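Local coordinates for protein CaaX farnesyltransferase beta subunit Ram1 (Aspergillus fumigatus, PDB 4L9P) that probably transfers a farnesyl group from farnesyl diphosphate to a C-terminal CaaX cysteine as the zinc-binding, peptide-binding beta subunit of a heterodimer, at residues K100-K113 with S412-P425. Sequence-based numbering, arbitrary orientation.
Sequences KCLPLLKGIHNSQK and SCCQCKLGGLRDKP
L104 and P425 meet in a small apolar contact, flanked by water-bridged polar groups, that joins the C-terminal end of helix 89-105 to the loop leaving helix 403-413 of the alpha-alpha toroid. L104 CD1 presses tightly on P425 CG (3.4 Å), the leucine and the proline ring running antiparallel as they pass. C101 SG touches CG and CD of the same ring. Next to this pair, C413 SG, turned beside its own backbone N (chi1 -63°), lies against CG and CD2 of L105, with CB of both C101 and L104 4.0 Å away. A water bridges K100 NZ and P425 O.

Another group of polar links lies just past helix 89-105, where G107 closes a Schellman motif. The type I turn H109-Q112 brings the extended Q112 side chain back to the helix end, and its NE2 donates to L104 O (2.9 Å); this carbonyl also takes G107 N, from the opposite face of its plane. The same NE2 makes a weak, bent bond to S412 O (3.0 Å), while Q112 OE1 receives H109 N, so both ends of the amide are held. One water links S412 OG to L105 O, and another lies between S412 OG and L104 O.

R422 NE and NH2 both donate to C413 O, which lies in the guanidinium plane; Q415 O sits over one face, offset toward its rim. A water bonded to R422 NH2 also meets S111 OG and Q415 O. At the margin, K417 CB packs on S111 O (3.5 Å).

Apolar contacts, waters and one weak direct hydrogen bond thus join the first helix to the loop carrying R422, whose side chain is about 5 Å from that of zinc ligand H433.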
ATOM      1  N   LYS B 100      -6.964  22.723  -8.486  1.00 11.33           N
ATOM      2  CA  LYS B 100      -5.834  23.125  -7.647  1.00 12.03           C
ATOM      3  C   LYS B 100      -4.469  22.839  -8.288  1.00 10.79           C
ATOM      4  O   LYS B 100      -3.502  23.614  -8.116  1.00 12.51           O
ATOM      5  CB  LYS B 100      -5.889  22.435  -6.290  1.00 14.02           C
ATOM      6  CG  LYS B 100      -7.012  22.931  -5.375  1.00 17.84           C
ATOM      7  CD  LYS B 100      -7.020  22.139  -4.067  1.00 21.84           C
ATOM      8  CE  LYS B 100      -8.278  22.528  -3.265  1.00 25.48           C
ATOM      9  NZ  LYS B 100      -8.475  21.840  -1.973  1.00 28.47           N
ATOM     10  N   CYS B 101      -4.386  21.758  -9.048  1.00  9.37           N
ATOM     11  CA  CYS B 101      -3.094  21.401  -9.633  1.00  8.54           C
ATOM     12  C   CYS B 101      -2.777  22.233 -10.856  1.00  9.35           C
ATOM     13  O   CYS B 101      -1.605  22.519 -11.079  1.00  9.84           O
ATOM     14  CB  CYS B 101      -3.113  19.927 -10.037  1.00  8.44           C
ATOM     15  SG  CYS B 101      -2.988  18.778  -8.672  1.00  9.72           S
ATOM     16  N   LEU B 102      -3.760  22.686 -11.628  1.00  9.35           N
ATOM     17  CA  LEU B 102      -3.461  23.324 -12.944  1.00  9.91           C
ATOM     18  C   LEU B 102      -2.549  24.541 -12.872  1.00 11.04           C
ATOM     19  O   LEU B 102      -1.609  24.602 -13.629  1.00 11.06           O
ATOM     20  CB  LEU B 102      -4.751  23.587 -13.762  1.00 11.19           C
ATOM     21  CG  LEU B 102      -5.290  22.323 -14.448  1.00 12.26           C
ATOM     22  CD1 LEU B 102      -6.681  22.592 -14.942  1.00 14.26           C
ATOM     23  CD2 LEU B 102      -4.361  21.908 -15.617  1.00 13.85           C
ATOM     24  N   PRO B 103      -2.784  25.476 -11.935  1.00 11.21           N
ATOM     25  CA  PRO B 103      -1.857  26.648 -11.947  1.00 10.85           C
ATOM     26  C   PRO B 103      -0.453  26.232 -11.577  1.00  9.18           C
ATOM     27  O   PRO B 103       0.535  26.859 -12.000  1.00  9.83           O
ATOM     28  CB  PRO B 103      -2.413  27.583 -10.875  1.00 12.56           C
ATOM     29  CG  PRO B 103      -3.542  26.845 -10.248  1.00 15.26           C
ATOM     30  CD  PRO B 103      -3.954  25.679 -11.073  1.00 12.53           C
ATOM     31  N   LEU B 104      -0.311  25.226 -10.716  1.00  8.87           N
ATOM     32  CA  LEU B 104       1.018  24.742 -10.327  1.00  9.13           C
ATOM     33  C   LEU B 104       1.680  23.979 -11.484  1.00  8.42           C
ATOM     34  O   LEU B 104       2.896  24.183 -11.746  1.00  8.22           O
ATOM     35  CB  LEU B 104       0.866  23.858  -9.089  1.00  9.02           C
ATOM     36  CG  LEU B 104       0.416  24.620  -7.822  1.00  9.36           C
ATOM     37  CD1 LEU B 104      -0.170  23.602  -6.840  1.00 10.00           C
ATOM     38  CD2 LEU B 104       1.583  25.306  -7.183  1.00 11.49           C
ATOM     39  N   LEU B 105       0.946  23.099 -12.170  1.00  8.35           N
ATOM     40  CA  LEU B 105       1.493  22.448 -13.351  1.00  7.68           C
ATOM     41  C   LEU B 105       2.002  23.444 -14.404  1.00  7.94           C
ATOM     42  O   LEU B 105       3.042  23.221 -15.029  1.00  8.68           O
ATOM     43  CB  LEU B 105       0.445  21.531 -13.994  1.00  8.16           C
ATOM     44  CG  LEU B 105       0.123  20.291 -13.098  1.00  8.25           C
ATOM     45  CD1 LEU B 105      -1.236  19.786 -13.563  1.00  8.54           C
ATOM     46  CD2 LEU B 105       1.238  19.221 -13.255  1.00  9.14           C
ATOM     47  N   LYS B 106       1.229  24.515 -14.554  1.00 10.08           N
ATOM     48  CA  LYS B 106       1.608  25.552 -15.504  1.00 12.07           C
ATOM     49  C   LYS B 106       2.742  26.418 -15.010  1.00 13.55           C
ATOM     50  O   LYS B 106       3.239  27.235 -15.803  1.00 16.65           O
ATOM     51  CB  LYS B 106       0.374  26.439 -15.712  1.00 13.20           C
ATOM     52  CG  LYS B 106      -0.653  25.789 -16.559  1.00 14.99           C
ATOM     53  CD  LYS B 106      -1.947  26.618 -16.452  1.00 18.30           C
ATOM     54  CE  LYS B 106      -3.105  26.007 -17.156  1.00 21.02           C
ATOM     55  NZ  LYS B 106      -4.279  27.028 -17.091  1.00 22.49           N
ATOM     56  N   GLY B 107       3.108  26.338 -13.741  1.00 11.71           N
ATOM     57  CA  GLY B 107       4.219  27.094 -13.173  1.00 13.18           C
ATOM     58  C   GLY B 107       3.920  28.549 -12.885  1.00 14.48           C
ATOM     59  O   GLY B 107       4.869  29.359 -12.802  1.00 17.06           O
ATOM     60  N   ILE B 108       2.640  28.893 -12.755  1.00 13.31           N
ATOM     61  CA  ILE B 108       2.203  30.281 -12.605  1.00 14.32           C
ATOM     62  C   ILE B 108       1.666  30.604 -11.226  1.00 15.96           C
ATOM     63  O   ILE B 108       1.131  31.693 -10.987  1.00 18.69           O
ATOM     64  CB  ILE B 108       1.187  30.616 -13.699  1.00 15.42           C
ATOM     65  CG1 ILE B 108      -0.135  29.817 -13.532  1.00 16.48           C
ATOM     66  CG2 ILE B 108       1.877  30.494 -15.085  1.00 17.27           C
ATOM     67  CD1 ILE B 108      -1.267  30.235 -14.527  1.00 18.48           C
ATOM     68  N   HIS B 109       1.747  29.658 -10.299  1.00 14.80           N
ATOM     69  CA  HIS B 109       1.228  29.937  -9.000  1.00 15.57           C
ATOM     70  C   HIS B 109       2.268  30.722  -8.175  1.00 17.14           C
ATOM     71  O   HIS B 109       3.490  30.418  -8.186  1.00 16.46           O
ATOM     72  CB  HIS B 109       0.853  28.605  -8.308  1.00 14.86           C
ATOM     73  CG  HIS B 109      -0.005  28.806  -7.102  1.00 16.63           C
ATOM     74  ND1 HIS B 109       0.510  29.139  -5.866  1.00 17.16           N
ATOM     75  CD2 HIS B 109      -1.353  28.761  -6.954  1.00 19.20           C
ATOM     76  CE1 HIS B 109      -0.479  29.296  -5.009  1.00 18.43           C
ATOM     77  NE2 HIS B 109      -1.625  29.100  -5.646  1.00 20.49           N
ATOM     78  N   ASN B 110       1.805  31.703  -7.416  1.00 20.13           N
ATOM     79  CA  ASN B 110       2.762  32.573  -6.755  1.00 22.28           C
ATOM     80  C   ASN B 110       3.484  31.909  -5.577  1.00 21.24           C
ATOM     81  O   ASN B 110       4.468  32.454  -5.069  1.00 22.97           O
ATOM     82  CB  ASN B 110       2.097  33.868  -6.343  1.00 27.16           C
ATOM     83  CG  ASN B 110       1.462  33.759  -5.049  1.00 32.95           C
ATOM     84  OD1 ASN B 110       0.648  32.870  -4.825  1.00 35.08           O
ATOM     85  ND2 ASN B 110       1.839  34.647  -4.134  1.00 36.45           N
ATOM     86  N   SER B 111       3.059  30.694  -5.186  1.00 18.85           N
ATOM     87  CA  SER B 111       3.778  29.996  -4.126  1.00 18.10           C
ATOM     88  C   SER B 111       5.052  29.315  -4.662  1.00 17.85           C
ATOM     89  O   SER B 111       5.836  28.794  -3.877  1.00 19.89           O
ATOM     90  CB  SER B 111       2.897  28.892  -3.517  1.00 17.63           C
ATOM     91  OG  SER B 111       2.583  27.889  -4.487  1.00 17.58           O
ATOM     92  N   GLN B 112       5.240  29.249  -5.989  1.00 15.93           N
ATOM     93  CA  GLN B 112       6.322  28.396  -6.542  1.00 14.84           C
ATOM     94  C   GLN B 112       7.624  29.149  -6.633  1.00 17.76           C
ATOM     95  O   GLN B 112       7.642  30.291  -7.012  1.00 20.32           O
ATOM     96  CB  GLN B 112       5.946  27.853  -7.918  1.00 13.81           C
ATOM     97  CG  GLN B 112       4.711  26.941  -7.870  1.00 12.15           C
ATOM     98  CD  GLN B 112       4.290  26.527  -9.240  1.00 11.99           C
ATOM     99  OE1 GLN B 112       3.803  27.336 -10.024  1.00 13.29           O
ATOM    100  NE2 GLN B 112       4.488  25.248  -9.571  1.00 10.91           N
ATOM    101  N   LYS B 113       8.699  28.485  -6.275  1.00 17.86           N
ATOM    102  CA  LYS B 113      10.057  29.013  -6.425  1.00 19.23           C
ATOM    103  C   LYS B 113      10.738  28.353  -7.627  1.00 20.00           C
ATOM    104  O   LYS B 113      10.607  27.133  -7.825  1.00 20.70           O
ATOM    105  CB  LYS B 113      10.880  28.649  -5.199  1.00 21.74           C
ATOM    106  CG  LYS B 113      10.310  29.080  -3.868  1.00 24.76           C
ATOM    107  CD  LYS B 113      11.373  28.716  -2.806  1.00 27.16           C
ATOM    108  CE  LYS B 113      10.859  28.803  -1.437  1.00 28.41           C
ATOM    109  NZ  LYS B 113      12.086  28.730  -0.582  1.00 28.33           N
ATOM    110  N   SER B 412       6.206  20.175  -9.533  1.00  5.61           N
ATOM    111  CA  SER B 412       5.322  21.346  -9.733  1.00  7.21           C
ATOM    112  C   SER B 412       4.243  21.437  -8.675  1.00  6.50           C
ATOM    113  O   SER B 412       3.837  22.563  -8.303  1.00  7.86           O
ATOM    114  CB  SER B 412       4.652  21.352 -11.109  1.00  8.24           C
ATOM    115  OG  SER B 412       5.619  21.412 -12.163  1.00  9.05           O
ATOM    116  N   CYS B 413       3.758  20.272  -8.147  1.00  6.31           N
ATOM    117  CA  CYS B 413       2.556  20.290  -7.320  1.00  6.88           C
ATOM    118  C   CYS B 413       2.776  19.892  -5.879  1.00  6.80           C
ATOM    119  O   CYS B 413       1.940  20.251  -5.015  1.00  7.12           O
ATOM    120  CB  CYS B 413       1.465  19.368  -7.877  1.00  7.82           C
ATOM    121  SG  CYS B 413       0.880  19.867  -9.511  1.00  8.97           S
ATOM    122  N   CYS B 414       3.844  19.142  -5.563  1.00  6.13           N
ATOM    123  CA  CYS B 414       3.944  18.569  -4.196  1.00  6.79           C
ATOM    124  C   CYS B 414       4.994  19.247  -3.344  1.00  6.51           C
ATOM    125  O   CYS B 414       5.216  18.815  -2.212  1.00  6.59           O
ATOM    126  CB  CYS B 414       4.259  17.073  -4.256  1.00  6.44           C
ATOM    127  SG  CYS B 414       2.871  16.110  -4.936  1.00  7.27           S
ATOM    128  N   GLN B 415       5.648  20.306  -3.832  1.00  6.86           N
ATOM    129  CA  GLN B 415       6.596  21.002  -2.972  1.00  7.35           C
ATOM    130  C   GLN B 415       5.965  22.151  -2.198  1.00  8.13           C
ATOM    131  O   GLN B 415       5.280  23.007  -2.774  1.00 10.21           O
ATOM    132  CB  GLN B 415       7.745  21.595  -3.804  1.00  6.76           C
ATOM    133  CG  GLN B 415       8.506  20.519  -4.607  1.00  6.88           C
ATOM    134  CD  GLN B 415       9.829  21.108  -5.116  1.00  7.56           C
ATOM    135  OE1 GLN B 415      10.815  21.109  -4.363  1.00  7.78           O
ATOM    136  NE2 GLN B 415       9.830  21.554  -6.347  1.00  8.20           N
ATOM    137  N   CYS B 416       6.203  22.191  -0.895  0.51  9.17           N
ATOM    138  CA  CYS B 416       5.703  23.292  -0.059  0.51  9.73           C
ATOM    139  C   CYS B 416       6.746  24.381   0.050  0.51  9.98           C
ATOM    140  O   CYS B 416       7.910  24.123   0.350  0.51  9.71           O
ATOM    141  CB  CYS B 416       5.368  22.779   1.334  0.51  9.80           C
ATOM    142  SG  CYS B 416       4.199  21.463   1.207  0.51 10.59           S
ATOM    143  N   LYS B 417       6.315  25.619  -0.140  1.00 11.06           N
ATOM    144  CA  LYS B 417       7.254  26.717  -0.244  1.00 13.73           C
ATOM    145  C   LYS B 417       8.155  26.843   0.983  1.00 14.36           C
ATOM    146  O   LYS B 417       9.279  27.344   0.865  1.00 16.22           O
ATOM    147  CB  LYS B 417       6.493  28.004  -0.504  1.00 17.16           C
ATOM    148  CG  LYS B 417       5.632  28.491   0.619  1.00 22.19           C
ATOM    149  CD  LYS B 417       4.900  29.798   0.254  1.00 25.94           C
ATOM    150  CE  LYS B 417       3.903  30.226   1.350  1.00 29.48           C
ATOM    151  NZ  LYS B 417       2.997  31.367   0.859  1.00 32.22           N
ATOM    152  N   LEU B 418       7.675  26.419   2.156  1.00 14.60           N
ATOM    153  CA  LEU B 418       8.452  26.497   3.387  1.00 17.24           C
ATOM    154  C   LEU B 418       9.305  25.247   3.650  1.00 15.66           C
ATOM    155  O   LEU B 418      10.004  25.145   4.662  1.00 18.65           O
ATOM    156  CB  LEU B 418       7.490  26.746   4.572  1.00 21.52           C
ATOM    157  CG  LEU B 418       6.706  28.044   4.421  1.00 25.61           C
ATOM    158  CD1 LEU B 418       5.733  28.183   5.580  1.00 27.91           C
ATOM    159  CD2 LEU B 418       7.695  29.188   4.362  1.00 26.62           C
ATOM    160  N   GLY B 419       9.269  24.299   2.723  1.00 11.99           N
ATOM    161  CA  GLY B 419       9.985  23.025   2.851  1.00  9.66           C
ATOM    162  C   GLY B 419       9.055  21.864   3.163  1.00  9.43           C
ATOM    163  O   GLY B 419       7.971  22.057   3.737  1.00  9.90           O
ATOM    164  N   GLY B 420       9.510  20.672   2.777  1.00  7.63           N
ATOM    165  CA  GLY B 420       8.653  19.497   2.892  1.00  7.20           C
ATOM    166  C   GLY B 420       7.872  19.299   1.599  1.00  6.48           C
ATOM    167  O   GLY B 420       7.598  20.231   0.804  1.00  7.16           O
ATOM    168  N   LEU B 421       7.440  18.056   1.413  1.00  5.34           N
ATOM    169  CA  LEU B 421       6.521  17.746   0.305  1.00  4.83           C
ATOM    170  C   LEU B 421       5.208  17.209   0.870  1.00  6.07           C
ATOM    171  O   LEU B 421       5.117  16.818   2.047  1.00  6.48           O
ATOM    172  CB  LEU B 421       7.116  16.763  -0.728  1.00  5.61           C
ATOM    173  CG  LEU B 421       8.330  17.414  -1.501  1.00  6.48           C
ATOM    174  CD1 LEU B 421       9.682  17.086  -0.770  1.00  7.97           C
ATOM    175  CD2 LEU B 421       8.365  16.912  -2.965  1.00  7.52           C
ATOM    176  N   ARG B 422       4.192  17.238   0.023  1.00  6.31           N
ATOM    177  CA  ARG B 422       2.813  16.994   0.463  1.00  6.05           C
ATOM    178  C   ARG B 422       2.120  15.997  -0.451  1.00  5.22           C
ATOM    179  O   ARG B 422       2.543  15.688  -1.585  1.00  5.57           O
ATOM    180  CB  ARG B 422       2.056  18.350   0.479  1.00  7.36           C
ATOM    181  CG  ARG B 422       1.977  18.986  -0.923  1.00  7.37           C
ATOM    182  CD  ARG B 422       1.449  20.433  -0.868  1.00  8.90           C
ATOM    183  NE  ARG B 422       1.554  21.053  -2.181  1.00  8.10           N
ATOM    184  CZ  ARG B 422       1.890  22.335  -2.359  1.00  8.75           C
ATOM    185  NH1 ARG B 422       2.008  23.146  -1.297  1.00 11.00           N
ATOM    186  NH2 ARG B 422       2.025  22.807  -3.595  1.00  9.70           N
ATOM    187  N   ASP B 423       0.974  15.543   0.067  1.00  4.18           N
ATOM    188  CA  ASP B 423       0.077  14.700  -0.702  1.00  3.75           C
ATOM    189  C   ASP B 423      -0.377  15.346  -1.991  1.00  3.40           C
ATOM    190  O   ASP B 423      -0.192  14.826  -3.095  1.00  4.20           O
ATOM    191  CB  ASP B 423      -1.084  14.343   0.303  1.00  5.93           C
ATOM    192  CG  ASP B 423      -2.405  13.940  -0.333  1.00  7.37           C
ATOM    193  OD1 ASP B 423      -2.529  13.786  -1.543  1.00  6.29           O
ATOM    194  OD2 ASP B 423      -3.379  13.732   0.465  1.00  8.99           O
ATOM    195  N   LYS B 424      -0.912  16.550  -1.852  1.00  4.44           N
ATOM    196  CA  LYS B 424      -1.449  17.273  -2.997  1.00  4.94           C
ATOM    197  C   LYS B 424      -1.583  18.737  -2.593  1.00  6.83           C
ATOM    198  O   LYS B 424      -1.534  19.043  -1.415  1.00  7.91           O
ATOM    199  CB  LYS B 424      -2.808  16.672  -3.462  1.00  5.26           C
ATOM    200  CG  LYS B 424      -3.934  16.803  -2.411  1.00  6.25           C
ATOM    201  CD  LYS B 424      -5.315  16.362  -3.041  1.00  7.18           C
ATOM    202  CE  LYS B 424      -5.345  14.944  -3.580  1.00  6.50           C
ATOM    203  NZ  LYS B 424      -5.103  13.895  -2.478  1.00  6.89           N
ATOM    204  N   PRO B 425      -1.766  19.622  -3.573  1.00  7.82           N
ATOM    205  CA  PRO B 425      -2.014  21.021  -3.225  1.00 10.62           C
ATOM    206  C   PRO B 425      -3.135  21.157  -2.245  1.00 10.36           C
ATOM    207  O   PRO B 425      -4.143  20.457  -2.364  1.00 11.29           O
ATOM    208  CB  PRO B 425      -2.373  21.639  -4.581  1.00 10.82           C
ATOM    209  CG  PRO B 425      -1.560  20.769  -5.591  1.00 11.32           C
ATOM    210  CD  PRO B 425      -1.767  19.356  -5.024  1.00  9.76           C
TER
HETATM  211  O   HOH W   1      -6.564  19.679  -1.350  1.00 31.37           O
HETATM  212  O   HOH W   2       5.537  23.925 -13.338  1.00 10.08           O
HETATM  213  O   HOH W   3       4.635  20.872 -14.871  1.00  9.85           O
HETATM  214  O   HOH W   4       3.457  25.443  -3.675  1.00 18.01           O
HETATM  215  O   HOH W   5       6.235  25.768  -3.656  1.00 34.18           O